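HRDC domain-containing protein (Bifidobacterium adolescentis ATCC 15703, PDB 3CYM) is uncharacterized but probably acts as a ribonuclease D-like 3'-5' exonuclease on nucleic acids, with HRDC-type helical domains following its nuclease domain. Local coordinates at residues G112-R117 and E206-R211; A125-L130 and E194-E199. All coordinates share one frame; numbering follows the deposited sequence. Where two conformers were deposited one is given.

Contact 1. Residues G112-R117 and E206-R211; sequences GMEPQR and EGLGPR
Pro115 and Leu208 make the tight part of this contact, a small apolar touch between the loop that leads from helix 101-111 to strand 117-120 and the turn that ends helix 193-207. Both methyls of Leu208 reach one ring carbon: CD1 lies 3.7 Å from Pro115 CD and CD2 lies 3.8 Å from that same atom. CD2 also sits 3.9 Å from the carbonyl O of Pro115. The side chain is turned well off a staggered position (chi1 -149°), and in this setting both methyls close on CD. Leu208 is the first residue past the helix and the centre of an inverse gamma turn, and its side chain also packs on Leu105 and Asp109 of helix 101-111; Pro115 also touches Trp96 of strand 95-98.

At Glu114 the packing thins out. The first bond of this exposed side chain leads away from the leucine and the chain then bends back, yet OE1 comes no nearer than 4.4 Å to Leu208 CD2. An alanine in place of Leu208 would remove both methyls and would probably leave Pro115 CD without its cover from the helix end, opening a gap beside Leu105. Between the two segments the contact is purely van der Waals, with little directional constraint; a charged, directional tie comes from nearby, where the poorly ordered Arg211 forms a salt bridge with Glu110 of helix 101-111.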
ATOM      1  N   GLY A 112       3.225  -6.586  16.325  1.00 25.18           N
ATOM      2  CA  GLY A 112       2.969  -7.816  17.065  1.00 24.95           C
ATOM      3  C   GLY A 112       1.491  -8.088  17.283  1.00 25.66           C
ATOM      4  O   GLY A 112       1.130  -8.959  18.075  1.00 27.19           O
ATOM      5  N   MET A 113       0.638  -7.343  16.582  1.00 22.82           N
ATOM      6  CA  MET A 113      -0.797  -7.581  16.631  1.00 25.48           C
ATOM      7  C   MET A 113      -1.153  -8.827  15.813  1.00 25.13           C
ATOM      8  O   MET A 113      -0.462  -9.169  14.852  1.00 26.18           O
ATOM      9  CB  MET A 113      -1.576  -6.359  16.141  1.00 24.07           C
ATOM     10  CG  MET A 113      -1.697  -5.242  17.168  1.00 30.58           C
ATOM     11  SD  MET A 113      -2.334  -3.704  16.472  1.00 26.45           S
ATOM     12  CE  MET A 113      -0.831  -2.908  16.005  1.00 26.18           C
ATOM     13  N   GLU A 114      -2.222  -9.507  16.212  1.00 24.57           N
ATOM     14  CA  GLU A 114      -2.635 -10.735  15.544  1.00 26.66           C
ATOM     15  C   GLU A 114      -4.138 -10.768  15.255  1.00 26.01           C
ATOM     16  O   GLU A 114      -4.878 -11.451  15.964  1.00 29.58           O
ATOM     17  CB  GLU A 114      -2.213 -11.952  16.376  1.00 23.31           C
ATOM     18  CG  GLU A 114      -1.853 -13.184  15.553  1.00 40.87           C
ATOM     19  CD  GLU A 114      -3.028 -14.129  15.308  1.00 52.63           C
ATOM     20  OE1 GLU A 114      -3.288 -14.474  14.133  1.00 57.71           O
ATOM     21  OE2 GLU A 114      -3.686 -14.538  16.288  1.00 58.42           O
ATOM     22  N   PRO A 115      -4.595 -10.030  14.213  1.00 26.36           N
ATOM     23  CA  PRO A 115      -5.996 -10.108  13.776  1.00 24.94           C
ATOM     24  C   PRO A 115      -6.387 -11.527  13.353  1.00 23.42           C
ATOM     25  O   PRO A 115      -5.688 -12.161  12.555  1.00 21.98           O
ATOM     26  CB  PRO A 115      -6.042  -9.159  12.572  1.00 24.54           C
ATOM     27  CG  PRO A 115      -4.881  -8.240  12.764  1.00 27.43           C
ATOM     28  CD  PRO A 115      -3.826  -9.075  13.392  1.00 22.89           C
ATOM     29  N   GLN A 116      -7.484 -12.028  13.903  1.00 23.49           N
ATOM     30  CA  GLN A 116      -7.873 -13.418  13.658  1.00 24.62           C
ATOM     31  C   GLN A 116      -8.992 -13.561  12.645  1.00 21.41           C
ATOM     32  O   GLN A 116      -9.200 -14.642  12.090  1.00 18.58           O
ATOM     33  CB  GLN A 116      -8.241 -14.115  14.964  1.00 23.26           C
ATOM     34  CG  GLN A 116      -7.039 -14.415  15.844  1.00 24.46           C
ATOM     35  CD  GLN A 116      -7.376 -15.363  16.967  1.00 32.66           C
ATOM     36  OE1 GLN A 116      -7.327 -14.992  18.140  1.00 35.41           O
ATOM     37  NE2 GLN A 116      -7.739 -16.593  16.617  1.00 33.08           N
ATOM     38  N   ARG A 117      -9.719 -12.466  12.439  1.00 21.68           N
ATOM     39  CA  ARG A 117     -10.800 -12.383  11.466  1.00 18.38           C
ATOM     40  C   ARG A 117     -10.776 -10.991  10.829  1.00 18.86           C
ATOM     41  O   ARG A 117     -10.294 -10.029  11.436  1.00 12.41           O
ATOM     42  CB  ARG A 117     -12.161 -12.666  12.122  1.00 23.78           C
ATOM     43  CG  ARG A 117     -12.427 -14.157  12.403  1.00 26.66           C
ATOM     44  CD  ARG A 117     -13.834 -14.441  12.903  1.00 33.05           C
ATOM     45  NE  ARG A 117     -14.094 -13.854  14.218  1.00 35.76           N
ATOM     46  CZ  ARG A 117     -15.277 -13.865  14.831  1.00 38.46           C
ATOM     47  NH1 ARG A 117     -15.408 -13.297  16.024  1.00 38.90           N
ATOM     48  NH2 ARG A 117     -16.329 -14.440  14.259  1.00 36.94           N
ATOM     49  N   GLU A 206      -2.290 -12.914   3.065  1.00 23.55           N
ATOM     50  CA  GLU A 206      -1.298 -12.141   2.298  1.00 21.61           C
ATOM     51  C   GLU A 206      -0.746 -10.928   3.037  1.00 19.55           C
ATOM     52  O   GLU A 206       0.462 -10.675   3.009  1.00 24.66           O
ATOM     53  CB  GLU A 206      -1.876 -11.664   0.957  1.00 25.69           C
ATOM     54  CG  GLU A 206      -2.096 -12.756  -0.058  1.00 25.21           C
ATOM     55  CD  GLU A 206      -0.835 -13.529  -0.385  1.00 30.35           C
ATOM     56  OE1 GLU A 206      -0.820 -14.756  -0.153  1.00 30.98           O
ATOM     57  OE2 GLU A 206       0.136 -12.914  -0.873  1.00 38.55           O
ATOM     58  N   GLY A 207      -1.637 -10.188   3.687  1.00 20.58           N
ATOM     59  CA  GLY A 207      -1.297  -8.925   4.326  1.00 23.12           C
ATOM     60  C   GLY A 207      -0.566  -9.042   5.649  1.00 26.11           C
ATOM     61  O   GLY A 207       0.343  -8.257   5.917  1.00 29.48           O
ATOM     62  N   LEU A 208      -0.963 -10.004   6.484  1.00 24.24           N
ATOM     63  CA  LEU A 208      -0.343 -10.175   7.800  1.00 27.44           C
ATOM     64  C   LEU A 208       1.045 -10.815   7.681  1.00 31.00           C
ATOM     65  O   LEU A 208       1.208 -12.036   7.739  1.00 30.99           O
ATOM     66  CB  LEU A 208      -1.263 -10.954   8.748  1.00 27.38           C
ATOM     67  CG  LEU A 208      -1.196 -10.650  10.243  1.00 27.67           C
ATOM     68  CD1 LEU A 208      -1.524  -9.197  10.509  1.00 28.74           C
ATOM     69  CD2 LEU A 208      -2.151 -11.565  10.998  1.00 34.42           C
ATOM     70  N   GLY A 209       2.035  -9.949   7.504  1.00 35.71           N
ATOM     71  CA  GLY A 209       3.405 -10.339   7.193  1.00 42.67           C
ATOM     72  C   GLY A 209       4.067  -9.155   6.507  1.00 48.03           C
ATOM     73  O   GLY A 209       3.394  -8.163   6.239  1.00 48.89           O
ATOM     74  N   PRO A 210       5.380  -9.252   6.212  1.00 51.37           N
ATOM     75  CA  PRO A 210       6.135  -8.149   5.598  1.00 53.30           C
ATOM     76  C   PRO A 210       5.631  -7.810   4.193  1.00 54.73           C
ATOM     77  O   PRO A 210       5.279  -8.718   3.432  1.00 54.19           O
ATOM     78  CB  PRO A 210       7.568  -8.695   5.534  1.00 56.05           C
ATOM     79  CG  PRO A 210       7.599  -9.842   6.509  1.00 55.34           C
ATOM     80  CD  PRO A 210       6.232 -10.432   6.443  1.00 52.45           C
ATOM     81  N   ARG A 211       5.590  -6.519   3.867  1.00 56.46           N
ATOM     82  CA  ARG A 211       5.013  -6.050   2.596  1.00 59.85           C
ATOM     83  C   ARG A 211       5.839  -6.406   1.359  1.00 60.01           C
ATOM     84  O   ARG A 211       7.037  -6.681   1.450  1.00 60.36           O
ATOM     85  CB  ARG A 211       4.696  -4.540   2.613  1.00 59.78           C
ATOM     86  CG  ARG A 211       5.759  -3.642   3.219  1.00 63.83           C
ATOM     87  CD  ARG A 211       5.243  -2.995   4.487  1.00 68.15           C
ATOM     88  NE  ARG A 211       6.238  -2.990   5.557  1.00 72.23           N
ATOM     89  CZ  ARG A 211       6.034  -2.499   6.779  1.00 73.78           C
ATOM     90  NH1 ARG A 211       7.007  -2.544   7.677  1.00 73.06           N
ATOM     91  NH2 ARG A 211       4.864  -1.960   7.107  1.00 73.01           N
TER

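Contact 2. Residues A125-L130 and E194-E199; sequences ARLLGL and EWAQEE
Leu127 projects from the last turn of helix 121-127 onto helix 193-207, a helix-to-helix contact that joins helix 121-127 of the RNase H-like exonuclease fold to helix 193-207 and in which one leucine supplies the whole of one side. Just beyond it the chain closes helix 121-127 with a Schellman motif: the N-H of Gly129, a residue with positive phi (97°), bonds Arg126 O, N to O 2.9 Å, and Leu130 N reaches back to Ala125 O at 2.8 Å.

The apolar contacts divide between the two leucine methyls. CD1 lies against the backbone of the facing helix, 3.6 Å from Ala196 CA, an approach allowed by the short alanine side chain, whose CB stays 4.0 Å from that methyl. Farther along the same face, CD1 also meets the aliphatic CG of Glu199. With CG of Leu127 anti to its carbonyl carbon (chi1 -76°), the side chain extends across to the other helix and its two methyls part over neighbouring residues.

The polar groups are served from elsewhere. The carboxylate of Glu199 turns to Arg417 in a salt bridge and to Trp419 NE1 in a hydrogen bond, while OE2 has a hydrogen bond with a glycerol molecule that probably comes from the crystallisation liquor. Lys192 NZ bonds the carbonyl O of Leu127, near the C-terminal end of the helix.

The aromatic contact involves Trp195, whose ring stacks with that of Trp419 from helix 418-433, a helix that Leu127 touches as well. The leucine comes to the indole at its rim, near the ring plane and not over a face: CD2 stands 3.8 Å from Trp195 CE3.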
ATOM      1  N   ALA A 125     -16.880  -3.488  -0.988  1.00 18.79           N
ATOM      2  CA  ALA A 125     -17.426  -2.464  -1.896  1.00 18.64           C
ATOM      3  C   ALA A 125     -17.214  -2.788  -3.375  1.00 14.67           C
ATOM      4  O   ALA A 125     -18.112  -2.575  -4.185  1.00 15.98           O
ATOM      5  CB  ALA A 125     -16.854  -1.093  -1.566  1.00 17.56           C
ATOM      6  N   ARG A 126     -16.035  -3.313  -3.703  1.00 15.60           N
ATOM      7  CA  ARG A 126     -15.656  -3.713  -5.068  0.50 14.94           C
ATOM      8  C   ARG A 126     -16.510  -4.867  -5.574  1.00 13.92           C
ATOM      9  O   ARG A 126     -17.033  -4.841  -6.687  1.00 19.37           O
ATOM     10  CB  ARG A 126     -14.197  -4.185  -5.112  0.50 17.32           C
ATOM     11  CG  ARG A 126     -13.174  -3.273  -4.501  0.50 20.00           C
ATOM     12  CD  ARG A 126     -12.780  -2.180  -5.436  0.50 21.34           C
ATOM     13  NE  ARG A 126     -11.833  -2.587  -6.469  0.50 23.45           N
ATOM     14  CZ  ARG A 126     -12.139  -2.743  -7.754  0.50 24.70           C
ATOM     15  NH1 ARG A 126     -11.202  -3.113  -8.617  0.50 26.71           N
ATOM     16  NH2 ARG A 126     -13.376  -2.541  -8.181  0.50 16.43           N
ATOM     17  N   LEU A 127     -16.633  -5.907  -4.744  1.00 12.21           N
ATOM     18  CA  LEU A 127     -17.497  -7.064  -5.061  1.00 17.65           C
ATOM     19  C   LEU A 127     -18.941  -6.634  -5.315  1.00 17.58           C
ATOM     20  O   LEU A 127     -19.587  -7.139  -6.229  1.00 18.60           O
ATOM     21  CB  LEU A 127     -17.456  -8.111  -3.950  1.00 19.98           C
ATOM     22  CG  LEU A 127     -16.226  -9.022  -3.840  1.00 15.84           C
ATOM     23  CD1 LEU A 127     -16.194  -9.596  -2.447  1.00 13.25           C
ATOM     24  CD2 LEU A 127     -16.252 -10.140  -4.866  1.00 22.56           C
ATOM     25  N   LEU A 128     -19.413  -5.680  -4.513  1.00 20.29           N
ATOM     26  CA  LEU A 128     -20.732  -5.054  -4.652  1.00 23.57           C
ATOM     27  C   LEU A 128     -20.868  -4.190  -5.905  1.00 24.41           C
ATOM     28  O   LEU A 128     -21.972  -3.790  -6.274  1.00 29.95           O
ATOM     29  CB  LEU A 128     -21.021  -4.192  -3.420  1.00 20.62           C
ATOM     30  CG  LEU A 128     -21.995  -4.678  -2.342  1.00 25.11           C
ATOM     31  CD1 LEU A 128     -22.222  -6.179  -2.409  1.00 21.22           C
ATOM     32  CD2 LEU A 128     -21.494  -4.263  -0.962  1.00 18.01           C
ATOM     33  N   GLY A 129     -19.744  -3.872  -6.531  1.00 23.38           N
ATOM     34  CA  GLY A 129     -19.753  -3.148  -7.785  1.00 27.32           C
ATOM     35  C   GLY A 129     -19.534  -1.660  -7.643  1.00 27.66           C
ATOM     36  O   GLY A 129     -19.699  -0.928  -8.616  1.00 32.59           O
ATOM     37  N   LEU A 130     -19.159  -1.204  -6.445  1.00 31.36           N
ATOM     38  CA  LEU A 130     -18.869   0.223  -6.233  1.00 30.73           C
ATOM     39  C   LEU A 130     -17.616   0.676  -6.961  1.00 32.83           C
ATOM     40  O   LEU A 130     -16.485   0.311  -6.620  1.00 31.00           O
ATOM     41  CB  LEU A 130     -18.803   0.624  -4.756  1.00 28.74           C
ATOM     42  CG  LEU A 130     -20.066   0.701  -3.900  1.00 26.79           C
ATOM     43  CD1 LEU A 130     -19.853   1.793  -2.869  1.00 23.81           C
ATOM     44  CD2 LEU A 130     -21.319   0.981  -4.710  1.00 30.15           C
ATOM     45  N   GLU A 194     -20.136 -15.344   0.605  1.00 24.84           N
ATOM     46  CA  GLU A 194     -19.038 -16.317   0.673  1.00 27.31           C
ATOM     47  C   GLU A 194     -17.844 -15.934  -0.213  1.00 27.09           C
ATOM     48  O   GLU A 194     -16.706 -16.308   0.080  1.00 28.74           O
ATOM     49  CB  GLU A 194     -19.480 -17.779   0.455  1.00 31.91           C
ATOM     50  CG  GLU A 194     -20.501 -18.039  -0.643  1.00 40.10           C
ATOM     51  CD  GLU A 194     -21.939 -17.939  -0.156  1.00 42.08           C
ATOM     52  OE1 GLU A 194     -22.781 -17.374  -0.889  1.00 38.49           O
ATOM     53  OE2 GLU A 194     -22.227 -18.424   0.958  1.00 45.00           O
ATOM     54  N   TRP A 195     -18.111 -15.173  -1.274  1.00 23.85           N
ATOM     55  CA  TRP A 195     -17.059 -14.602  -2.112  1.00 21.74           C
ATOM     56  C   TRP A 195     -16.278 -13.625  -1.254  1.00 18.21           C
ATOM     57  O   TRP A 195     -15.052 -13.687  -1.209  1.00 19.36           O
ATOM     58  CB  TRP A 195     -17.651 -13.813  -3.275  1.00 19.37           C
ATOM     59  CG  TRP A 195     -18.354 -14.575  -4.350  1.00 16.86           C
ATOM     60  CD1 TRP A 195     -18.725 -15.889  -4.345  1.00 15.06           C
ATOM     61  CD2 TRP A 195     -18.809 -14.032  -5.590  1.00 14.04           C
ATOM     62  NE1 TRP A 195     -19.371 -16.200  -5.512  1.00 15.16           N
ATOM     63  CE2 TRP A 195     -19.434 -15.077  -6.298  1.00 13.73           C
ATOM     64  CE3 TRP A 195     -18.744 -12.756  -6.175  1.00  8.07           C
ATOM     65  CZ2 TRP A 195     -19.993 -14.892  -7.569  1.00 17.04           C
ATOM     66  CZ3 TRP A 195     -19.288 -12.573  -7.441  1.00 16.28           C
ATOM     67  CH2 TRP A 195     -19.909 -13.634  -8.120  1.00 17.89           C
ATOM     68  N   ALA A 196     -17.015 -12.737  -0.577  1.00 19.34           N
ATOM     69  CA  ALA A 196     -16.460 -11.775   0.378  1.00 18.78           C
ATOM     70  C   ALA A 196     -15.576 -12.454   1.422  1.00 19.99           C
ATOM     71  O   ALA A 196     -14.392 -12.119   1.537  1.00 14.97           O
ATOM     72  CB  ALA A 196     -17.565 -10.975   1.039  1.00 16.49           C
ATOM     73  N   GLN A 197     -16.140 -13.431   2.134  1.00 15.69           N
ATOM     74  CA  GLN A 197     -15.395 -14.180   3.147  1.00 15.91           C
ATOM     75  C   GLN A 197     -14.067 -14.775   2.642  1.00 19.28           C
ATOM     76  O   GLN A 197     -13.035 -14.622   3.309  1.00 20.05           O
ATOM     77  CB  GLN A 197     -16.284 -15.255   3.790  1.00 21.49           C
ATOM     78  CG  GLN A 197     -15.746 -15.825   5.104  1.00 20.26           C
ATOM     79  CD  GLN A 197     -15.220 -14.743   6.044  1.00 28.69           C
ATOM     80  OE1 GLN A 197     -15.932 -13.797   6.392  1.00 30.92           O
ATOM     81  NE2 GLN A 197     -13.968 -14.883   6.457  1.00 27.66           N
ATOM     82  N   GLU A 198     -14.088 -15.407   1.463  1.00 19.83           N
ATOM     83  CA  GLU A 198     -12.872 -15.954   0.818  1.00 16.93           C
ATOM     84  C   GLU A 198     -11.835 -14.877   0.484  1.00 20.85           C
ATOM     85  O   GLU A 198     -10.620 -15.124   0.540  1.00 17.69           O
ATOM     86  CB  GLU A 198     -13.225 -16.701  -0.472  1.00 20.45           C
ATOM     87  CG  GLU A 198     -13.836 -18.078  -0.286  1.00 17.37           C
ATOM     88  CD  GLU A 198     -13.892 -18.882  -1.582  1.00 22.59           C
ATOM     89  OE1 GLU A 198     -14.866 -19.642  -1.768  1.00 23.01           O
ATOM     90  OE2 GLU A 198     -12.966 -18.764  -2.412  1.00 19.68           O
ATOM     91  N   GLU A 199     -12.318 -13.690   0.116  1.00 17.42           N
ATOM     92  CA  GLU A 199     -11.440 -12.581  -0.196  1.00 13.59           C
ATOM     93  C   GLU A 199     -10.833 -11.999   1.068  1.00 12.95           C
ATOM     94  O   GLU A 199      -9.715 -11.488   1.030  1.00 16.59           O
ATOM     95  CB  GLU A 199     -12.167 -11.499  -0.991  1.00 14.07           C
ATOM     96  CG  GLU A 199     -12.535 -11.878  -2.412  1.00 20.31           C
ATOM     97  CD  GLU A 199     -11.338 -12.270  -3.246  1.00 23.34           C
ATOM     98  OE1 GLU A 199     -11.255 -13.461  -3.618  1.00 27.22           O
ATOM     99  OE2 GLU A 199     -10.482 -11.399  -3.522  1.00 27.03           O
TER

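Overall arrangement
Helix 193-207 is common to both contacts: it touches the nuclease domain through its first turns in contact 2 and through the loop just past its last one in contact 1. Their centres lie 20 Å apart and their nearest atoms about 6 Å, without touching. Along the chain, 125-130 and 194-199 both fall between the two segments of contact 1. Neither contact forms the metal site, where sodium is bound by Asp44, Glu46 and Asp172; the side chain of Met113 in contact 1 is about 13 Å from a sodium ion. Contact 2 instead borders helix 418-433, with a glycerol, probably from the crystallisation liquor, about 3 Å from the Glu199 side chain.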